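Local coordinates for protein leucine aminopeptidase (Legionella pneumophila, PDB 5GNE) that probably removes N-terminal residues from peptides as a zinc-dependent aminopeptidase of the M28 family, at residues Asp8-Ser13 with Tyr58-Pro63; Asp22-Ile27 with Ile36-Asp41; Arg127-Arg132 with Asn166-Pro171. All coordinates share one frame; numbering follows the deposited sequence.

Interaction 1: Asp8-Ser13 with Tyr58-Pro63; sequences DRIIVS and YLNAEP
L59 O takes a hydrogen bond from I11 N at 2.9 Å and a weaker CA-H...O contact from I10 CA at 3.3 Å. L59 N donates in return to I11 O, making I11 and L59 an antiparallel hydrogen-bonded pair; I10 and N60 form the adjacent non-hydrogen-bonded pair. The pairing runs on to A61, whose N reaches R9 O at 2.9 Å. N60 precedes the turn into helix 62-65; chi1 -169° sets CG anti to the backbone N, and OD1 accepts from E62 N at 2.8 Å, a capping bond well suited to an amide side chain. Y58 packs against the strand, its CD2 meeting I10 CD1 obliquely at 3.8 Å while V12 CG1 lies 3.6 Å from Y58 CB; beta-branched I10 and V12 suit a strand. The Y58 side chain is about 7 Å from that of the zinc ligand E239. K167 lies near the carboxylates of D8 and E62, though the very short D8 contact and the poor order of E62 leave the details doubtful. Three backbone bonds thus satisfy the facing N-H and C=O groups of R9, I11, L59 and A61 in a largely buried contact, and K167 may ease the repulsion between the two carboxylates.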
ATOM      1  N   ASP A   8      16.833  12.048  10.175  1.00 51.71           N
ATOM      2  CA  ASP A   8      15.944  11.760   9.082  1.00 50.37           C
ATOM      3  C   ASP A   8      15.677  13.035   8.328  1.00 50.44           C
ATOM      4  O   ASP A   8      15.594  14.120   8.909  1.00 47.02           O
ATOM      5  CB  ASP A   8      14.635  11.163   9.587  1.00 55.72           C
ATOM      6  CG  ASP A   8      14.844   9.862  10.322  1.00 73.12           C
ATOM      7  OD1 ASP A   8      14.977   8.831   9.640  1.00 70.62           O
ATOM      8  OD2 ASP A   8      14.901   9.869  11.572  1.00 86.06           O
ATOM      9  N   ARG A   9      15.572  12.901   7.018  1.00 40.04           N
ATOM     10  CA  ARG A   9      15.146  14.017   6.218  1.00 35.80           C
ATOM     11  C   ARG A   9      13.764  13.711   5.686  1.00 38.08           C
ATOM     12  O   ARG A   9      13.554  12.740   4.951  1.00 35.03           O
ATOM     13  CB  ARG A   9      16.147  14.302   5.099  1.00 33.93           C
ATOM     14  CG  ARG A   9      17.497  14.750   5.655  1.00 38.07           C
ATOM     15  CD  ARG A   9      18.469  15.167   4.548  1.00 36.17           C
ATOM     16  NE  ARG A   9      19.045  14.020   3.868  1.00 37.53           N
ATOM     17  CZ  ARG A   9      19.958  14.129   2.921  1.00 42.75           C
ATOM     18  NH1 ARG A   9      20.356  15.340   2.546  1.00 45.48           N
ATOM     19  NH2 ARG A   9      20.459  13.044   2.345  1.00 36.31           N
ATOM     20  N   ILE A  10      12.807  14.548   6.074  1.00 33.99           N
ATOM     21  CA  ILE A  10      11.400  14.272   5.776  1.00 30.51           C
ATOM     22  C   ILE A  10      10.725  15.520   5.271  1.00 39.08           C
ATOM     23  O   ILE A  10      11.188  16.639   5.517  1.00 41.23           O
ATOM     24  CB  ILE A  10      10.621  13.764   7.000  1.00 32.23           C
ATOM     25  CG1 ILE A  10      10.525  14.841   8.080  1.00 36.24           C
ATOM     26  CG2 ILE A  10      11.285  12.556   7.617  1.00 29.74           C
ATOM     27  CD1 ILE A  10       9.733  14.355   9.280  1.00 39.09           C
ATOM     28  N   ILE A  11       9.626  15.313   4.551  1.00 34.01           N
ATOM     29  CA  ILE A  11       8.814  16.417   4.067  1.00 31.18           C
ATOM     30  C   ILE A  11       7.503  16.416   4.839  1.00 33.65           C
ATOM     31  O   ILE A  11       6.849  15.386   4.965  1.00 32.74           O
ATOM     32  CB  ILE A  11       8.576  16.309   2.556  1.00 34.20           C
ATOM     33  CG1 ILE A  11       9.910  16.533   1.831  1.00 36.00           C
ATOM     34  CG2 ILE A  11       7.532  17.323   2.083  1.00 28.03           C
ATOM     35  CD1 ILE A  11       9.835  16.191   0.377  1.00 38.86           C
ATOM     36  N   VAL A  12       7.168  17.556   5.426  1.00 32.64           N
ATOM     37  CA  VAL A  12       5.935  17.724   6.195  1.00 32.02           C
ATOM     38  C   VAL A  12       5.143  18.955   5.781  1.00 34.39           C
ATOM     39  O   VAL A  12       5.690  19.905   5.263  1.00 41.22           O
ATOM     40  CB  VAL A  12       6.237  17.834   7.677  1.00 35.31           C
ATOM     41  CG1 VAL A  12       6.876  16.529   8.161  1.00 32.24           C
ATOM     42  CG2 VAL A  12       7.164  19.024   7.908  1.00 28.76           C
ATOM     43  N   SER A  13       3.839  18.947   6.039  1.00 41.02           N
ATOM     44  CA  SER A  13       3.022  20.164   5.866  1.00 34.97           C
ATOM     45  C   SER A  13       3.561  21.260   6.774  1.00 36.40           C
ATOM     46  O   SER A  13       4.132  20.986   7.839  1.00 34.80           O
ATOM     47  CB  SER A  13       1.578  19.919   6.218  1.00 30.51           C
ATOM     48  OG  SER A  13       1.506  19.773   7.626  1.00 45.32           O
ATOM     49  N   TYR A  58       3.642  12.358   7.000  1.00 38.65           N
ATOM     50  CA  TYR A  58       4.880  12.870   6.434  1.00 46.52           C
ATOM     51  C   TYR A  58       5.505  11.891   5.447  1.00 42.49           C
ATOM     52  O   TYR A  58       5.193  10.709   5.441  1.00 43.68           O
ATOM     53  CB  TYR A  58       5.885  13.171   7.538  1.00 39.46           C
ATOM     54  CG  TYR A  58       6.410  11.945   8.241  1.00 40.05           C
ATOM     55  CD1 TYR A  58       5.653  11.298   9.215  1.00 32.77           C
ATOM     56  CD2 TYR A  58       7.678  11.492   7.997  1.00 30.69           C
ATOM     57  CE1 TYR A  58       6.138  10.207   9.878  1.00 32.37           C
ATOM     58  CE2 TYR A  58       8.188  10.399   8.668  1.00 33.30           C
ATOM     59  CZ  TYR A  58       7.422   9.766   9.601  1.00 42.24           C
ATOM     60  OH  TYR A  58       7.941   8.673  10.255  1.00 46.65           O
ATOM     61  N   LEU A  59       6.385  12.404   4.604  1.00 41.86           N
ATOM     62  CA  LEU A  59       7.063  11.562   3.634  1.00 36.24           C
ATOM     63  C   LEU A  59       8.537  11.480   3.999  1.00 33.64           C
ATOM     64  O   LEU A  59       9.189  12.497   4.147  1.00 34.39           O
ATOM     65  CB  LEU A  59       6.895  12.142   2.236  1.00 34.99           C
ATOM     66  CG  LEU A  59       7.526  11.397   1.054  1.00 39.25           C
ATOM     67  CD1 LEU A  59       6.853  10.031   0.815  1.00 30.04           C
ATOM     68  CD2 LEU A  59       7.471  12.283  -0.186  1.00 35.82           C
ATOM     69  N   ASN A  60       9.078  10.287   4.173  1.00 37.49           N
ATOM     70  CA  ASN A  60      10.508  10.211   4.368  1.00 37.14           C
ATOM     71  C   ASN A  60      11.206  10.331   3.030  1.00 32.13           C
ATOM     72  O   ASN A  60      10.939   9.563   2.130  1.00 39.33           O
ATOM     73  CB  ASN A  60      10.920   8.921   5.062  1.00 30.67           C
ATOM     74  CG  ASN A  60      12.372   8.960   5.516  1.00 35.43           C
ATOM     75  OD1 ASN A  60      13.262   9.282   4.734  1.00 40.92           O
ATOM     76  ND2 ASN A  60      12.612   8.668   6.779  1.00 41.49           N
ATOM     77  N   ALA A  61      12.126  11.281   2.921  1.00 34.99           N
ATOM     78  CA  ALA A  61      12.758  11.581   1.634  1.00 33.80           C
ATOM     79  C   ALA A  61      13.890  10.637   1.288  1.00 42.24           C
ATOM     80  O   ALA A  61      14.299  10.582   0.126  1.00 39.56           O
ATOM     81  CB  ALA A  61      13.276  12.976   1.618  1.00 36.20           C
ATOM     82  N   GLU A  62      14.402   9.907   2.276  1.00 31.28           N
ATOM     83  CA  GLU A  62      15.581   9.075   2.042  1.00 39.86           C
ATOM     84  C   GLU A  62      15.552   8.209   0.776  1.00 40.15           C
ATOM     85  O   GLU A  62      16.555   8.115   0.091  1.00 50.89           O
ATOM     86  CB  GLU A  62      15.871   8.197   3.258  1.00 42.32           C
ATOM     87  CG  GLU A  62      17.254   7.582   3.181  1.00 77.61           C
ATOM     88  CD  GLU A  62      17.623   6.781   4.420  1.00109.10           C
ATOM     89  OE1 GLU A  62      17.482   5.536   4.418  1.00117.59           O
ATOM     90  OE2 GLU A  62      18.096   7.407   5.389  1.00117.30           O
ATOM     91  N   PRO A  63      14.415   7.570   0.454  1.00 47.95           N
ATOM     92  CA  PRO A  63      14.499   6.774  -0.776  1.00 40.67           C
ATOM     93  C   PRO A  63      14.739   7.627  -2.017  1.00 37.13           C
ATOM     94  O   PRO A  63      15.203   7.094  -2.997  1.00 45.09           O
ATOM     95  CB  PRO A  63      13.120   6.107  -0.858  1.00 39.99           C
ATOM     96  CG  PRO A  63      12.652   6.054   0.562  1.00 38.95           C
ATOM     97  CD  PRO A  63      13.144   7.333   1.168  1.00 36.00           C
TER

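Interaction 2: Asp22-Ile27 with Ile36-Asp41; sequences DKARLI and IAIPID
I36 meets both A24 and L26 because its chi1 of 62° sets CG1 between the backbone N and the carbonyl carbon and leaves CG2 anti to the carbonyl carbon. From CG1 the chain extends so that CD1 rests on A24 CB at 3.8 Å, whereas CG2 takes L26 CD1, also at 3.8 Å, the two side chains crossing at about a right angle. The small A24 lets its CB touch both I36 CD1 and I38 CB, the latter 4.1 Å from A24 CB. R25 and A37, whose side chains share the other face, are a hydrogen-bonded pair joined by R25 N to A37 O and A37 N to R25 O, both 2.9 Å. The R25 side chain bends at chi3 and leads off from its partner, as suits a charged residue at an exposed place, and I27 CD1 fills in over A37 CB at 4.2 Å. Farther along, I38 CG1 packs against K23 O at 3.4 Å. Y17 of helix 14-20 touches L26 and I36 on their face, and D41 caps helix 42-55 at I44 N. The arrangement is that of a beta hairpin, strands 25-29 and 33-38, at one edge of a four-stranded antiparallel sheet.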
ATOM      1  N   ASP A  22      11.265  23.474  16.828  1.00 65.00           N
ATOM      2  CA  ASP A  22      12.319  23.567  17.825  1.00 61.08           C
ATOM      3  C   ASP A  22      13.231  22.354  17.818  1.00 56.44           C
ATOM      4  O   ASP A  22      14.338  22.417  18.350  1.00 56.59           O
ATOM      5  CB  ASP A  22      11.716  23.828  19.206  1.00 69.24           C
ATOM      6  CG  ASP A  22      11.092  25.220  19.307  1.00 80.36           C
ATOM      7  OD1 ASP A  22      11.535  26.128  18.565  1.00 78.19           O
ATOM      8  OD2 ASP A  22      10.144  25.409  20.096  1.00 90.58           O
ATOM      9  N   LYS A  23      12.777  21.250  17.234  1.00 58.53           N
ATOM     10  CA  LYS A  23      13.620  20.060  17.176  1.00 57.16           C
ATOM     11  C   LYS A  23      14.150  19.787  15.761  1.00 60.01           C
ATOM     12  O   LYS A  23      14.905  18.845  15.542  1.00 65.82           O
ATOM     13  CB  LYS A  23      12.865  18.844  17.715  1.00 59.53           C
ATOM     14  CG  LYS A  23      12.271  19.027  19.114  1.00 66.20           C
ATOM     15  CD  LYS A  23      12.315  17.710  19.893  1.00 84.16           C
ATOM     16  CE  LYS A  23      11.610  17.763  21.254  1.00 85.75           C
ATOM     17  NZ  LYS A  23      11.114  16.400  21.672  1.00 83.20           N
ATOM     18  N   ALA A  24      13.789  20.636  14.808  1.00 60.04           N
ATOM     19  CA  ALA A  24      14.115  20.385  13.410  1.00 49.52           C
ATOM     20  C   ALA A  24      15.039  21.442  12.849  1.00 54.34           C
ATOM     21  O   ALA A  24      15.124  22.548  13.366  1.00 66.42           O
ATOM     22  CB  ALA A  24      12.846  20.313  12.572  1.00 44.46           C
ATOM     23  N   ARG A  25      15.726  21.069  11.780  1.00 48.47           N
ATOM     24  CA  ARG A  25      16.500  21.963  10.945  1.00 43.91           C
ATOM     25  C   ARG A  25      15.756  22.148   9.634  1.00 43.17           C
ATOM     26  O   ARG A  25      15.454  21.169   8.943  1.00 50.96           O
ATOM     27  CB  ARG A  25      17.889  21.389  10.688  1.00 49.70           C
ATOM     28  CG  ARG A  25      18.788  22.271   9.860  1.00 68.98           C
ATOM     29  CD  ARG A  25      20.126  21.587   9.637  1.00 89.87           C
ATOM     30  NE  ARG A  25      20.833  21.327  10.893  1.00108.09           N
ATOM     31  CZ  ARG A  25      21.601  22.208  11.530  1.00121.23           C
ATOM     32  NH1 ARG A  25      21.771  23.431  11.041  1.00123.57           N
ATOM     33  NH2 ARG A  25      22.202  21.867  12.665  1.00124.28           N
ATOM     34  N   LEU A  26      15.447  23.390   9.293  1.00 43.50           N
ATOM     35  CA  LEU A  26      14.745  23.662   8.060  1.00 38.24           C
ATOM     36  C   LEU A  26      15.668  23.691   6.860  1.00 44.75           C
ATOM     37  O   LEU A  26      16.527  24.567   6.770  1.00 51.51           O
ATOM     38  CB  LEU A  26      14.011  24.990   8.181  1.00 38.64           C
ATOM     39  CG  LEU A  26      13.124  25.322   6.990  1.00 42.83           C
ATOM     40  CD1 LEU A  26      12.020  24.269   6.872  1.00 45.98           C
ATOM     41  CD2 LEU A  26      12.545  26.696   7.194  1.00 47.74           C
ATOM     42  N   ILE A  27      15.475  22.793   5.903  1.00 39.56           N
ATOM     43  CA  ILE A  27      16.348  22.796   4.735  1.00 40.28           C
ATOM     44  C   ILE A  27      15.772  23.649   3.594  1.00 38.62           C
ATOM     45  O   ILE A  27      16.457  24.474   3.030  1.00 55.50           O
ATOM     46  CB  ILE A  27      16.596  21.363   4.210  1.00 37.29           C
ATOM     47  CG1 ILE A  27      17.280  20.503   5.269  1.00 40.85           C
ATOM     48  CG2 ILE A  27      17.429  21.405   2.934  1.00 33.05           C
ATOM     49  CD1 ILE A  27      17.118  18.984   5.027  1.00 41.82           C
ATOM     50  N   ILE A  36      12.750  19.014   5.989  1.00 33.19           N
ATOM     51  CA  ILE A  36      13.493  19.187   7.231  1.00 33.60           C
ATOM     52  C   ILE A  36      14.366  18.009   7.614  1.00 39.28           C
ATOM     53  O   ILE A  36      14.196  16.885   7.146  1.00 37.90           O
ATOM     54  CB  ILE A  36      12.551  19.462   8.426  1.00 31.00           C
ATOM     55  CG1 ILE A  36      11.610  18.281   8.654  1.00 37.30           C
ATOM     56  CG2 ILE A  36      11.758  20.745   8.215  1.00 30.73           C
ATOM     57  CD1 ILE A  36      10.763  18.403   9.967  1.00 37.84           C
ATOM     58  N   ALA A  37      15.315  18.294   8.489  1.00 35.97           N
ATOM     59  CA  ALA A  37      16.105  17.254   9.106  1.00 37.41           C
ATOM     60  C   ALA A  37      15.767  17.229  10.586  1.00 45.68           C
ATOM     61  O   ALA A  37      15.795  18.259  11.264  1.00 48.34           O
ATOM     62  CB  ALA A  37      17.596  17.501   8.883  1.00 33.79           C
ATOM     63  N   ILE A  38      15.434  16.046  11.079  1.00 42.14           N
ATOM     64  CA  ILE A  38      14.972  15.906  12.442  1.00 43.61           C
ATOM     65  C   ILE A  38      15.262  14.471  12.865  1.00 50.82           C
ATOM     66  O   ILE A  38      15.025  13.526  12.113  1.00 56.89           O
ATOM     67  CB  ILE A  38      13.449  16.257  12.591  1.00 45.95           C
ATOM     68  CG1 ILE A  38      13.067  16.413  14.071  1.00 48.73           C
ATOM     69  CG2 ILE A  38      12.536  15.231  11.896  1.00 32.18           C
ATOM     70  CD1 ILE A  38      11.609  16.733  14.279  1.00 54.46           C
ATOM     71  N   PRO A  39      15.835  14.301  14.056  1.00 47.19           N
ATOM     72  CA  PRO A  39      16.092  12.931  14.471  1.00 52.84           C
ATOM     73  C   PRO A  39      14.838  12.402  15.136  1.00 52.67           C
ATOM     74  O   PRO A  39      14.494  12.811  16.244  1.00 60.08           O
ATOM     75  CB  PRO A  39      17.277  13.072  15.429  1.00 51.56           C
ATOM     76  CG  PRO A  39      17.237  14.525  15.895  1.00 52.14           C
ATOM     77  CD  PRO A  39      16.189  15.264  15.109  1.00 48.35           C
ATOM     78  N   ILE A  40      14.133  11.527  14.432  1.00 51.24           N
ATOM     79  CA  ILE A  40      12.882  10.985  14.924  1.00 53.75           C
ATOM     80  C   ILE A  40      13.120  10.003  16.076  1.00 54.78           C
ATOM     81  O   ILE A  40      13.646   8.911  15.874  1.00 57.84           O
ATOM     82  CB  ILE A  40      12.119  10.281  13.802  1.00 53.63           C
ATOM     83  CG1 ILE A  40      11.851  11.270  12.669  1.00 45.61           C
ATOM     84  CG2 ILE A  40      10.808   9.659  14.354  1.00 50.07           C
ATOM     85  CD1 ILE A  40      11.215  10.648  11.441  1.00 48.27           C
ATOM     86  N   ASP A  41      12.758  10.422  17.279  1.00 52.17           N
ATOM     87  CA  ASP A  41      12.850   9.587  18.466  1.00 61.39           C
ATOM     88  C   ASP A  41      11.389   9.288  18.760  1.00 65.74           C
ATOM     89  O   ASP A  41      10.550   9.700  17.971  1.00 67.06           O
ATOM     90  CB  ASP A  41      13.583  10.307  19.604  1.00 70.34           C
ATOM     91  CG  ASP A  41      12.992  11.679  19.921  1.00 81.01           C
ATOM     92  OD1 ASP A  41      11.901  12.004  19.409  1.00 87.32           O
ATOM     93  OD2 ASP A  41      13.623  12.440  20.686  1.00 84.57           O
TER

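Interaction 3: Arg127-Arg132 with Asn166-Pro171; sequences RSAKSR and NKFIQP
Q170 holds the segment 127-132 with two donors. Its backbone N gives a hydrogen bond to A129 O at 3.2 Å, and its side-chain NE2 reaches R127 O, also at 3.2 Å. The second bond is bent, 137° at the hydrogen, with NE2 standing above the carbonyl plane; this donor has a stronger partner in G134 O of helix 132-151. CG anti to the backbone N (chi1 177°) and an extended chain beyond it carry CD toward R127 and A129; OE1, hydrogen-bonded elsewhere, passes 3.4 Å from A129 CB. Glutamine suits the place because its NE2 serves both R127 O and G134 O. The turn 128-131 is type I, closed by S131 N to S128 O. Within it S128 OG accepts from K130 N at 3.1 Å, an ST turn, and is also bonded to D196. S131 is the N-cap residue of helix 132-151, its OG capping a backbone N of that helix and hydrogen-bonded to N126 OD1 and T133 OG1. Apolar atoms complete the join: A129 CB lies 3.7 Å from F168 CD1, and K130 CG meets the edge of that ring in its plane. R127 gives its guanidinium to the carbonyls of I192, P200 and G201, its side chain about 6 Å from those of the zinc ligands H191 and D204. Here the loop, bonded to the start of strand 170-177, puts R127 near the two-zinc site of this M28-family enzyme.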
ATOM      1  N   ARG A 127       3.237  -5.517  14.436  1.00 52.20           N
ATOM      2  CA  ARG A 127       4.053  -5.774  13.255  1.00 46.10           C
ATOM      3  C   ARG A 127       4.913  -4.529  12.932  1.00 62.87           C
ATOM      4  O   ARG A 127       5.034  -4.113  11.772  1.00 57.41           O
ATOM      5  CB  ARG A 127       3.166  -6.135  12.063  1.00 42.24           C
ATOM      6  CG  ARG A 127       2.327  -7.381  12.197  1.00 42.47           C
ATOM      7  CD  ARG A 127       1.379  -7.534  11.004  1.00 47.59           C
ATOM      8  NE  ARG A 127       0.026  -7.129  11.383  1.00 56.19           N
ATOM      9  CZ  ARG A 127      -0.643  -6.117  10.848  1.00 51.30           C
ATOM     10  NH1 ARG A 127      -0.127  -5.400   9.876  1.00 65.96           N
ATOM     11  NH2 ARG A 127      -1.852  -5.836  11.274  1.00 65.57           N
ATOM     12  N   SER A 128       5.527  -3.952  13.960  1.00 63.66           N
ATOM     13  CA  SER A 128       6.308  -2.722  13.820  1.00 48.79           C
ATOM     14  C   SER A 128       7.597  -2.895  13.018  1.00 48.01           C
ATOM     15  O   SER A 128       8.252  -3.921  13.112  1.00 58.59           O
ATOM     16  CB  SER A 128       6.640  -2.173  15.201  1.00 52.14           C
ATOM     17  OG  SER A 128       7.776  -1.334  15.151  1.00 55.11           O
ATOM     18  N   ALA A 129       7.980  -1.875  12.257  1.00 44.98           N
ATOM     19  CA  ALA A 129       9.192  -1.961  11.452  1.00 50.55           C
ATOM     20  C   ALA A 129      10.462  -2.067  12.293  1.00 53.06           C
ATOM     21  O   ALA A 129      11.518  -2.422  11.770  1.00 58.13           O
ATOM     22  CB  ALA A 129       9.289  -0.759  10.494  1.00 40.02           C
ATOM     23  N   LYS A 130      10.363  -1.745  13.578  1.00 52.71           N
ATOM     24  CA  LYS A 130      11.497  -1.870  14.487  1.00 56.14           C
ATOM     25  C   LYS A 130      11.533  -3.201  15.235  1.00 63.47           C
ATOM     26  O   LYS A 130      12.576  -3.563  15.781  1.00 71.63           O
ATOM     27  CB  LYS A 130      11.504  -0.753  15.540  1.00 57.37           C
ATOM     28  CG  LYS A 130      11.634   0.655  15.032  1.00 60.39           C
ATOM     29  CD  LYS A 130      11.581   1.648  16.195  1.00 75.97           C
ATOM     30  CE  LYS A 130      12.672   2.718  16.060  1.00 84.21           C
ATOM     31  NZ  LYS A 130      12.903   3.496  17.316  1.00 90.61           N
ATOM     32  N   SER A 131      10.416  -3.926  15.290  1.00 57.12           N
ATOM     33  CA  SER A 131      10.351  -5.068  16.206  1.00 53.77           C
ATOM     34  C   SER A 131      10.630  -6.392  15.501  1.00 60.29           C
ATOM     35  O   SER A 131      10.610  -6.490  14.275  1.00 60.76           O
ATOM     36  CB  SER A 131       8.993  -5.136  16.923  1.00 52.39           C
ATOM     37  OG  SER A 131       7.956  -5.597  16.070  1.00 59.38           O
ATOM     38  N   ARG A 132      10.922  -7.402  16.307  1.00 71.18           N
ATOM     39  CA  ARG A 132      11.170  -8.751  15.834  1.00 74.48           C
ATOM     40  C   ARG A 132       9.900  -9.323  15.196  1.00 68.26           C
ATOM     41  O   ARG A 132       9.958  -9.952  14.136  1.00 63.37           O
ATOM     42  CB  ARG A 132      11.690  -9.620  16.985  1.00 81.20           C
ATOM     43  CG  ARG A 132      12.266 -10.967  16.565  1.00 97.02           C
ATOM     44  CD  ARG A 132      13.257 -10.769  15.394  1.00112.94           C
ATOM     45  NE  ARG A 132      13.819 -12.012  14.842  1.00126.50           N
ATOM     46  CZ  ARG A 132      13.128 -13.019  14.307  1.00126.67           C
ATOM     47  NH1 ARG A 132      11.815 -12.986  14.292  1.00129.01           N
ATOM     48  NH2 ARG A 132      13.752 -14.085  13.817  1.00122.84           N
ATOM     49  N   ASN A 166      18.864   1.434   5.948  1.00 63.59           N
ATOM     50  CA  ASN A 166      19.567   0.984   7.144  0.54 64.32           C
ATOM     51  C   ASN A 166      18.834   1.467   8.374  1.00 63.49           C
ATOM     52  O   ASN A 166      19.342   1.387   9.481  1.00 72.55           O
ATOM     53  CB  ASN A 166      21.021   1.476   7.157  0.54 70.72           C
ATOM     54  CG  ASN A 166      21.956   0.580   6.350  0.54 69.24           C
ATOM     55  OD1 ASN A 166      21.802  -0.643   6.322  0.54 69.27           O
ATOM     56  ND2 ASN A 166      22.939   1.190   5.700  0.54 68.86           N
ATOM     57  N   LYS A 167      17.614   1.943   8.171  1.00 61.72           N
ATOM     58  CA  LYS A 167      16.872   2.537   9.269  1.00 63.00           C
ATOM     59  C   LYS A 167      15.957   1.569   9.982  1.00 59.45           C
ATOM     60  O   LYS A 167      15.667   1.764  11.157  1.00 67.53           O
ATOM     61  CB  LYS A 167      16.064   3.738   8.760  1.00 66.31           C
ATOM     62  CG  LYS A 167      16.836   4.568   7.751  1.00 85.13           C
ATOM     63  CD  LYS A 167      16.059   5.777   7.280  1.00 97.93           C
ATOM     64  CE  LYS A 167      16.597   7.063   7.910  1.00100.76           C
ATOM     65  NZ  LYS A 167      15.856   8.305   7.476  1.00 90.78           N
ATOM     66  N   PHE A 168      15.472   0.553   9.272  1.00 55.71           N
ATOM     67  CA  PHE A 168      14.484  -0.371   9.845  1.00 51.06           C
ATOM     68  C   PHE A 168      14.753  -1.836   9.525  1.00 48.85           C
ATOM     69  O   PHE A 168      14.918  -2.203   8.365  1.00 51.62           O
ATOM     70  CB  PHE A 168      13.086   0.029   9.376  1.00 49.68           C
ATOM     71  CG  PHE A 168      12.620   1.354   9.920  1.00 47.97           C
ATOM     72  CD1 PHE A 168      12.198   1.470  11.239  1.00 52.40           C
ATOM     73  CD2 PHE A 168      12.668   2.497   9.140  1.00 45.33           C
ATOM     74  CE1 PHE A 168      11.769   2.705  11.752  1.00 48.33           C
ATOM     75  CE2 PHE A 168      12.250   3.732   9.647  1.00 43.43           C
ATOM     76  CZ  PHE A 168      11.801   3.837  10.949  1.00 34.27           C
ATOM     77  N   ILE A 169      14.773  -2.677  10.554  1.00 55.83           N
ATOM     78  CA  ILE A 169      15.078  -4.094  10.361  1.00 55.99           C
ATOM     79  C   ILE A 169      14.012  -4.842   9.552  1.00 58.16           C
ATOM     80  O   ILE A 169      14.285  -5.883   8.971  1.00 66.71           O
ATOM     81  CB  ILE A 169      15.301  -4.817  11.717  1.00 55.17           C
ATOM     82  CG1 ILE A 169      14.140  -4.576  12.678  1.00 56.40           C
ATOM     83  CG2 ILE A 169      16.597  -4.371  12.362  1.00 48.85           C
ATOM     84  CD1 ILE A 169      14.192  -5.459  13.918  1.00 47.45           C
ATOM     85  N   GLN A 170      12.797  -4.325   9.513  1.00 55.58           N
ATOM     86  CA  GLN A 170      11.743  -4.979   8.745  1.00 50.11           C
ATOM     87  C   GLN A 170      11.901  -4.697   7.248  1.00 47.51           C
ATOM     88  O   GLN A 170      11.890  -3.549   6.822  1.00 40.75           O
ATOM     89  CB  GLN A 170      10.373  -4.509   9.244  1.00 49.47           C
ATOM     90  CG  GLN A 170       9.191  -5.062   8.484  1.00 41.28           C
ATOM     91  CD  GLN A 170       7.913  -4.355   8.862  1.00 48.09           C
ATOM     92  OE1 GLN A 170       7.758  -3.165   8.615  1.00 57.54           O
ATOM     93  NE2 GLN A 170       6.998  -5.074   9.469  1.00 46.30           N
ATOM     94  N   PRO A 171      12.035  -5.752   6.432  1.00 50.21           N
ATOM     95  CA  PRO A 171      12.178  -5.532   4.991  1.00 46.18           C
ATOM     96  C   PRO A 171      10.829  -5.545   4.294  1.00 48.88           C
ATOM     97  O   PRO A 171       9.851  -6.068   4.854  1.00 39.22           O
ATOM     98  CB  PRO A 171      12.998  -6.738   4.542  1.00 41.49           C
ATOM     99  CG  PRO A 171      12.516  -7.803   5.427  1.00 42.69           C
ATOM    100  CD  PRO A 171      12.174  -7.175   6.769  1.00 43.66           C
TER

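Along the chain, interaction 2 is nested inside the loop closed by interaction 1, and interaction 3 follows both. The first two share one antiparallel sheet, ordered 25-29, 33-38, 8-13, 59-60, and their centres are 10 Å apart; strands 33-38 and 8-13 join them through probable hydrogen bonds from I36 N to I10 O and I38 N to D8 O. Interaction 3 joins a loop to the start of strand 170-177 of the mixed sheet, one strand of which ends at the zinc ligand H191; its centre is 18 Å from that of interaction 1 and 22 Å from that of interaction 2. K167, between strands 157-164 and 170-177, probably links the two regions through D8 and E62.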